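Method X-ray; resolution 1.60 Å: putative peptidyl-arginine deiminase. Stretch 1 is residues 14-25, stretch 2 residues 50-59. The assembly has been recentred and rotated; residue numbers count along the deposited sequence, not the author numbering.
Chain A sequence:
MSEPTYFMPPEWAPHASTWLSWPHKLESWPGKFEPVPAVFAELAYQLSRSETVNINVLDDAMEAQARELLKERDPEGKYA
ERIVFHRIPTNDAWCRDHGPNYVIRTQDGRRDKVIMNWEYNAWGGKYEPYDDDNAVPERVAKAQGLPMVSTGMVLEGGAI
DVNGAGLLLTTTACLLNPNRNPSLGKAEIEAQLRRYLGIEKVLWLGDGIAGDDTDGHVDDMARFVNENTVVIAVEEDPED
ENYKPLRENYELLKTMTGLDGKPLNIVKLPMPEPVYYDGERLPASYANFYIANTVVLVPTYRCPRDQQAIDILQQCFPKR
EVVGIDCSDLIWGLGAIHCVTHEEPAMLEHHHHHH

Stretch 1 14-25: PHASTWLSWPHK
Stretch 2 50-59: SETVNINVLD

Thr18 to Ser21 and Val53 to Val57 lie in neighbouring parallel strands whose axes cross at -20° and approach to 4.6 Å. Thr18 pairs with Val53, Trp19 with Asn54, Leu20 with Ile55 and Ser21 with Asn56, at CA-CA separations of 5.1, 4.8, 4.8 and 4.6 Å. Extended backbones (phi/psi -130/136 at Thr18, -101/120 at Asn54) support the ladder: Thr18 N to Thr52 O (3.0 Å), Asn54 N to Thr18 O (2.9 Å), Leu20 N to Asn54 O (2.9 Å), Asn56 N to Leu20 O (2.8 Å) and Trp22 N to Asn56 O (3.0 Å). Water 3 donates to Trp22 O (2.7 Å) and Asn56 O (2.9 Å), extending this end of the ladder.

On one face, Trp19 points its CB to the side it shares with Asn54, but at chi1 -77° and chi2 79° its indole comes nearer to the other stretch, so that Asn54 CB lies over the ring, 3.2 Å from the centroid of the six-membered ring formed by Trp19 CD2, CE2, CE3, CZ2, CZ3 and CH2, 8° off its normal. Asn54 (m, chi2 120°) places OD1 2.9 Å from Ser17 OG, with Ser17 in p. Asn56 (m, chi2 -46°) directs ND2 to Ser21 OG (3.3 Å, Ser21 m); its OD1, at the indole edge 3.2 Å from Trp19 CZ3, finds no hydrogen-bonding partner.

The opposite face is apolar around Leu20 (m, t), whose CD1 lies 3.8 Å from Val53 CG1 (Val53 t). Ile55 (m, t) brings CG2 within 3.9 Å of Trp22 CE3; Trp22 takes t with chi2 -101°.

Near the N-terminal end of the pairing, Glu51 (chi1 66°, chi2 -140°, between wells) extends across to the first stretch, so that OE1 accepts from His15 ND1 (3.0 Å; His15 m, chi2 166°) and Thr18 OG1 (2.5 Å; Thr18 m). Ser50 OG donates to Glu51 OE2 (2.8 Å), holding the other carboxylate oxygen. Beyond the strands, Leu58 (m, t) sets CD1 over the His24 ring (p, chi2 -87°), 3.6 Å from His24 NE2.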

ATOM      1  N   PRO A  14       1.988   4.945  14.443  1.00  5.15           N
ATOM      2  CA  PRO A  14       3.285   5.623  14.299  1.00  4.95           C
ATOM      3  C   PRO A  14       4.296   4.839  13.461  1.00  4.27           C
ATOM      4  O   PRO A  14       4.449   3.630  13.636  1.00  4.95           O
ATOM      5  CB  PRO A  14       3.744   5.792  15.746  1.00  5.10           C
ATOM      6  CG  PRO A  14       2.451   5.979  16.477  1.00  4.61           C
ATOM      7  CD  PRO A  14       1.577   4.906  15.858  1.00  5.36           C
ATOM      8  N   HIS A  15       4.984   5.533  12.558  1.00  4.62           N
ATOM      9  CA  HIS A  15       5.979   4.899  11.696  1.00  3.66           C
ATOM     10  C   HIS A  15       7.409   5.220  12.087  1.00  5.06           C
ATOM     11  O   HIS A  15       7.714   6.326  12.541  1.00  6.20           O
ATOM     12  CB  HIS A  15       5.837   5.362  10.248  1.00  2.85           C
ATOM     13  CG  HIS A  15       4.524   5.042   9.620  1.00  4.86           C
ATOM     14  ND1 HIS A  15       4.123   5.616   8.434  1.00  5.80           N
ATOM     15  CD2 HIS A  15       3.523   4.214  10.000  1.00  4.53           C
ATOM     16  CE1 HIS A  15       2.927   5.157   8.110  1.00  3.69           C
ATOM     17  NE2 HIS A  15       2.541   4.305   9.041  1.00  5.67           N
ATOM     18  N   ALA A  16       8.286   4.248  11.877  1.00  4.90           N
ATOM     19  CA  ALA A  16       9.703   4.436  12.123  1.00  4.50           C
ATOM     20  C   ALA A  16      10.223   5.008  10.806  1.00  3.42           C
ATOM     21  O   ALA A  16      11.143   5.825  10.786  1.00  5.23           O
ATOM     22  CB  ALA A  16      10.376   3.097  12.421  1.00  5.36           C
ATOM     23  N   SER A  17       9.615   4.568   9.705  1.00  3.68           N
ATOM     24  CA  SER A  17      10.002   5.022   8.369  1.00  2.88           C
ATOM     25  C   SER A  17       8.980   4.579   7.331  1.00  3.46           C
ATOM     26  O   SER A  17       7.982   3.933   7.652  1.00  2.72           O
ATOM     27  CB  SER A  17      11.342   4.404   7.970  1.00  2.64           C
ATOM     28  OG  SER A  17      11.159   3.056   7.542  1.00  4.84           O
ATOM     29  N   THR A  18       9.247   4.948   6.082  1.00  2.95           N
ATOM     30  CA  THR A  18       8.435   4.531   4.946  1.00  2.34           C
ATOM     31  C   THR A  18       9.448   4.007   3.940  1.00  3.14           C
ATOM     32  O   THR A  18      10.506   4.612   3.743  1.00  3.98           O
ATOM     33  CB  THR A  18       7.667   5.687   4.279  1.00  1.47           C
ATOM     34  OG1 THR A  18       6.665   6.186   5.173  1.00  4.47           O
ATOM     35  CG2 THR A  18       6.983   5.191   2.997  1.00  3.80           C
ATOM     36  N   TRP A  19       9.130   2.875   3.326  1.00  2.03           N
ATOM     37  CA  TRP A  19      10.007   2.276   2.332  1.00  3.13           C
ATOM     38  C   TRP A  19       9.534   2.519   0.909  1.00  3.23           C
ATOM     39  O   TRP A  19       8.334   2.578   0.638  1.00  4.05           O
ATOM     40  CB  TRP A  19      10.125   0.769   2.553  1.00  2.29           C
ATOM     41  CG  TRP A  19      11.029   0.420   3.680  1.00  2.74           C
ATOM     42  CD1 TRP A  19      10.734   0.453   5.009  1.00  5.07           C
ATOM     43  CD2 TRP A  19      12.410   0.051   3.582  1.00  4.14           C
ATOM     44  NE1 TRP A  19      11.848   0.132   5.750  1.00  5.94           N
ATOM     45  CE2 TRP A  19      12.891  -0.119   4.896  1.00  4.32           C
ATOM     46  CE3 TRP A  19      13.289  -0.146   2.508  1.00  4.42           C
ATOM     47  CZ2 TRP A  19      14.213  -0.480   5.170  1.00  4.05           C
ATOM     48  CZ3 TRP A  19      14.608  -0.505   2.780  1.00  5.04           C
ATOM     49  CH2 TRP A  19      15.054  -0.666   4.104  1.00  4.38           C
ATOM     50  N   LEU A  20      10.504   2.646   0.009  1.00  4.58           N
ATOM     51  CA  LEU A  20      10.260   2.862  -1.410  1.00  4.69           C
ATOM     52  C   LEU A  20      11.281   2.053  -2.195  1.00  6.63           C
ATOM     53  O   LEU A  20      12.369   1.761  -1.695  1.00  8.24           O
ATOM     54  CB  LEU A  20      10.452   4.335  -1.776  1.00  6.00           C
ATOM     55  CG  LEU A  20       9.606   5.402  -1.086  1.00  7.23           C
ATOM     56  CD1 LEU A  20      10.089   6.779  -1.526  1.00  8.37           C
ATOM     57  CD2 LEU A  20       8.142   5.205  -1.443  1.00  7.18           C
ATOM     58  N   SER A  21      10.922   1.694  -3.422  1.00  5.25           N
ATOM     59  CA  SER A  21      11.816   0.972  -4.320  1.00  6.86           C
ATOM     60  C   SER A  21      11.923   1.897  -5.527  1.00  8.28           C
ATOM     61  O   SER A  21      10.995   1.987  -6.329  1.00  8.67           O
ATOM     62  CB  SER A  21      11.223  -0.383  -4.730  1.00  6.77           C
ATOM     63  OG  SER A  21      11.240  -1.309  -3.655  1.00  8.58           O
ATOM     64  N   TRP A  22      13.047   2.603  -5.632  1.00  6.19           N
ATOM     65  CA  TRP A  22      13.269   3.549  -6.721  1.00  6.19           C
ATOM     66  C   TRP A  22      12.988   2.914  -8.080  1.00  6.20           C
ATOM     67  O   TRP A  22      13.416   1.792  -8.350  1.00  6.70           O
ATOM     68  CB  TRP A  22      14.700   4.087  -6.666  1.00  6.13           C
ATOM     69  CG  TRP A  22      14.853   5.391  -7.384  1.00  6.15           C
ATOM     70  CD1 TRP A  22      15.367   5.588  -8.636  1.00  7.10           C
ATOM     71  CD2 TRP A  22      14.414   6.674  -6.924  1.00  6.62           C
ATOM     72  NE1 TRP A  22      15.270   6.912  -8.982  1.00  7.39           N
ATOM     73  CE2 TRP A  22      14.689   7.603  -7.950  1.00  7.51           C
ATOM     74  CE3 TRP A  22      13.809   7.128  -5.742  1.00  6.76           C
ATOM     75  CZ2 TRP A  22      14.379   8.966  -7.834  1.00  7.39           C
ATOM     76  CZ3 TRP A  22      13.501   8.482  -5.625  1.00  6.56           C
ATOM     77  CH2 TRP A  22      13.787   9.384  -6.667  1.00  9.45           C
ATOM     78  N   PRO A  23      12.268   3.633  -8.957  1.00  6.84           N
ATOM     79  CA  PRO A  23      11.918   3.134 -10.291  1.00  7.22           C
ATOM     80  C   PRO A  23      13.064   3.007 -11.284  1.00  6.52           C
ATOM     81  O   PRO A  23      13.978   3.827 -11.308  1.00  8.94           O
ATOM     82  CB  PRO A  23      10.879   4.141 -10.762  1.00  6.78           C
ATOM     83  CG  PRO A  23      11.403   5.413 -10.188  1.00  7.97           C
ATOM     84  CD  PRO A  23      11.746   5.000  -8.767  1.00  7.04           C
ATOM     85  N   HIS A  24      12.999   1.968 -12.112  1.00  7.77           N
ATOM     86  CA  HIS A  24      14.016   1.746 -13.135  1.00  8.29           C
ATOM     87  C   HIS A  24      13.508   0.828 -14.238  1.00 10.61           C
ATOM     88  O   HIS A  24      14.096   0.767 -15.314  1.00 11.76           O
ATOM     89  CB  HIS A  24      15.290   1.158 -12.514  1.00  7.63           C
ATOM     90  CG  HIS A  24      15.089  -0.180 -11.876  1.00  6.60           C
ATOM     91  ND1 HIS A  24      14.683  -0.330 -10.567  1.00  8.44           N
ATOM     92  CD2 HIS A  24      15.213  -1.432 -12.377  1.00  6.50           C
ATOM     93  CE1 HIS A  24      14.567  -1.618 -10.289  1.00  4.03           C
ATOM     94  NE2 HIS A  24      14.884  -2.307 -11.371  1.00  9.21           N
ATOM     95  N   LYS A  25      12.416   0.119 -13.971  1.00 10.27           N
ATOM     96  CA  LYS A  25      11.849  -0.796 -14.956  1.00 10.65           C
ATOM     97  C   LYS A  25      11.077  -0.036 -16.038  1.00 11.05           C
ATOM     98  O   LYS A  25       9.913   0.318 -15.851  1.00 10.16           O
ATOM     99  CB  LYS A  25      10.926  -1.803 -14.264  1.00 11.89           C
ATOM    100  CG  LYS A  25      10.425  -2.919 -15.170  1.00 15.51           C
ATOM    101  CD  LYS A  25       9.521  -3.877 -14.411  1.00 17.82           C
ATOM    102  CE  LYS A  25       9.001  -4.983 -15.320  1.00 21.51           C
ATOM    103  NZ  LYS A  25       8.044  -5.879 -14.623  1.00 23.71           N
ATOM    104  N   SER A  50       7.946  14.158   7.047  1.00  5.24           N
ATOM    105  CA  SER A  50       7.281  13.440   8.124  1.00  5.87           C
ATOM    106  C   SER A  50       8.112  12.418   8.892  1.00  5.21           C
ATOM    107  O   SER A  50       8.015  12.321  10.118  1.00  5.26           O
ATOM    108  CB  SER A  50       6.049  12.734   7.547  1.00  5.51           C
ATOM    109  OG  SER A  50       5.468  11.841   8.478  1.00  5.78           O
ATOM    110  N   GLU A  51       8.929  11.657   8.174  1.00  4.17           N
ATOM    111  CA  GLU A  51       9.705  10.611   8.816  1.00  4.51           C
ATOM    112  C   GLU A  51      10.863  10.153   7.940  1.00  5.30           C
ATOM    113  O   GLU A  51      11.101  10.700   6.859  1.00  5.05           O
ATOM    114  CB  GLU A  51       8.777   9.420   9.105  1.00  6.44           C
ATOM    115  CG  GLU A  51       8.247   8.738   7.829  1.00  5.64           C
ATOM    116  CD  GLU A  51       6.784   8.328   7.910  1.00  7.06           C
ATOM    117  OE1 GLU A  51       6.451   7.206   7.465  1.00  5.07           O
ATOM    118  OE2 GLU A  51       5.955   9.130   8.393  1.00  6.31           O
ATOM    119  N   THR A  52      11.580   9.146   8.427  1.00  3.79           N
ATOM    120  CA  THR A  52      12.704   8.562   7.707  1.00  3.86           C
ATOM    121  C   THR A  52      12.174   7.884   6.451  1.00  3.81           C
ATOM    122  O   THR A  52      11.096   7.279   6.467  1.00  4.23           O
ATOM    123  CB  THR A  52      13.413   7.498   8.566  1.00  4.11           C
ATOM    124  OG1 THR A  52      13.918   8.106   9.763  1.00  6.36           O
ATOM    125  CG2 THR A  52      14.563   6.867   7.794  1.00  5.44           C
ATOM    126  N   VAL A  53      12.932   7.994   5.366  1.00  3.66           N
ATOM    127  CA  VAL A  53      12.557   7.381   4.098  1.00  4.39           C
ATOM    128  C   VAL A  53      13.676   6.430   3.682  1.00  4.83           C
ATOM    129  O   VAL A  53      14.812   6.851   3.464  1.00  5.80           O
ATOM    130  CB  VAL A  53      12.371   8.444   2.991  1.00  3.88           C
ATOM    131  CG1 VAL A  53      11.849   7.791   1.724  1.00  3.43           C
ATOM    132  CG2 VAL A  53      11.419   9.531   3.470  1.00  4.81           C
ATOM    133  N   ASN A  54      13.353   5.143   3.603  1.00  4.93           N
ATOM    134  CA  ASN A  54      14.317   4.126   3.203  1.00  4.76           C
ATOM    135  C   ASN A  54      14.053   3.796   1.743  1.00  5.70           C
ATOM    136  O   ASN A  54      12.959   3.357   1.392  1.00  4.84           O
ATOM    137  CB  ASN A  54      14.154   2.874   4.071  1.00  3.97           C
ATOM    138  CG  ASN A  54      14.594   3.100   5.505  1.00  3.38           C
ATOM    139  OD1 ASN A  54      13.806   2.964   6.445  1.00  6.09           O
ATOM    140  ND2 ASN A  54      15.860   3.445   5.679  1.00  2.76           N
ATOM    141  N   ILE A  55      15.056   4.007   0.895  1.00  4.33           N
ATOM    142  CA  ILE A  55      14.900   3.769  -0.536  1.00  4.50           C
ATOM    143  C   ILE A  55      15.805   2.674  -1.082  1.00  4.37           C
ATOM    144  O   ILE A  55      17.018   2.694  -0.871  1.00  7.16           O
ATOM    145  CB  ILE A  55      15.174   5.065  -1.333  1.00  4.12           C
ATOM    146  CG1 ILE A  55      14.262   6.184  -0.818  1.00  4.46           C
ATOM    147  CG2 ILE A  55      14.958   4.818  -2.824  1.00  4.06           C
ATOM    148  CD1 ILE A  55      14.423   7.500  -1.544  1.00  4.70           C
ATOM    149  N   ASN A  56      15.209   1.722  -1.795  1.00  5.47           N
ATOM    150  CA  ASN A  56      15.969   0.632  -2.391  1.00  4.95           C
ATOM    151  C   ASN A  56      16.457   1.047  -3.773  1.00  5.24           C
ATOM    152  O   ASN A  56      15.674   1.503  -4.608  1.00  5.23           O
ATOM    153  CB  ASN A  56      15.110  -0.630  -2.536  1.00  3.77           C
ATOM    154  CG  ASN A  56      14.637  -1.175  -1.213  1.00  7.31           C
ATOM    155  OD1 ASN A  56      15.408  -1.283  -0.262  1.00  7.10           O
ATOM    156  ND2 ASN A  56      13.364  -1.548  -1.153  1.00  9.46           N
ATOM    157  N   VAL A  57      17.756   0.893  -4.000  1.00  3.50           N
ATOM    158  CA  VAL A  57      18.360   1.215  -5.286  1.00  3.39           C
ATOM    159  C   VAL A  57      19.267   0.054  -5.680  1.00  4.21           C
ATOM    160  O   VAL A  57      19.726  -0.702  -4.823  1.00  4.70           O
ATOM    161  CB  VAL A  57      19.187   2.518  -5.225  1.00  4.01           C
ATOM    162  CG1 VAL A  57      18.263   3.710  -5.015  1.00  3.55           C
ATOM    163  CG2 VAL A  57      20.208   2.436  -4.100  1.00  6.17           C
ATOM    164  N   LEU A  58      19.525  -0.084  -6.976  1.00  5.08           N
ATOM    165  CA  LEU A  58      20.353  -1.176  -7.487  1.00  5.88           C
ATOM    166  C   LEU A  58      21.851  -0.935  -7.388  1.00  5.74           C
ATOM    167  O   LEU A  58      22.627  -1.875  -7.223  1.00  6.19           O
ATOM    168  CB  LEU A  58      20.009  -1.441  -8.954  1.00  7.82           C
ATOM    169  CG  LEU A  58      18.602  -1.935  -9.288  1.00 12.47           C
ATOM    170  CD1 LEU A  58      18.400  -1.931 -10.799  1.00 12.00           C
ATOM    171  CD2 LEU A  58      18.417  -3.325  -8.727  1.00 15.77           C
ATOM    172  N   ASP A  59      22.257   0.324  -7.488  1.00  5.42           N
ATOM    173  CA  ASP A  59      23.668   0.656  -7.459  1.00  5.73           C
ATOM    174  C   ASP A  59      23.901   2.118  -7.103  1.00  6.66           C
ATOM    175  O   ASP A  59      22.954   2.883  -6.923  1.00  5.09           O
ATOM    176  CB  ASP A  59      24.279   0.341  -8.826  1.00  6.35           C
ATOM    177  CG  ASP A  59      23.410   0.823  -9.977  1.00  8.69           C
ATOM    178  OD1 ASP A  59      23.081   2.025 -10.015  1.00  8.75           O
ATOM    179  OD2 ASP A  59      23.050  -0.002 -10.842  1.00 11.94           O
TER
HETATM  180  O   HOH W   1      11.334   8.395  11.404  1.00  9.73           O
HETATM  181  O   HOH W   2      14.033   5.391  11.455  1.00 20.25           O
HETATM  182  O   HOH W   3      14.810   0.005  -6.880  1.00  7.19           O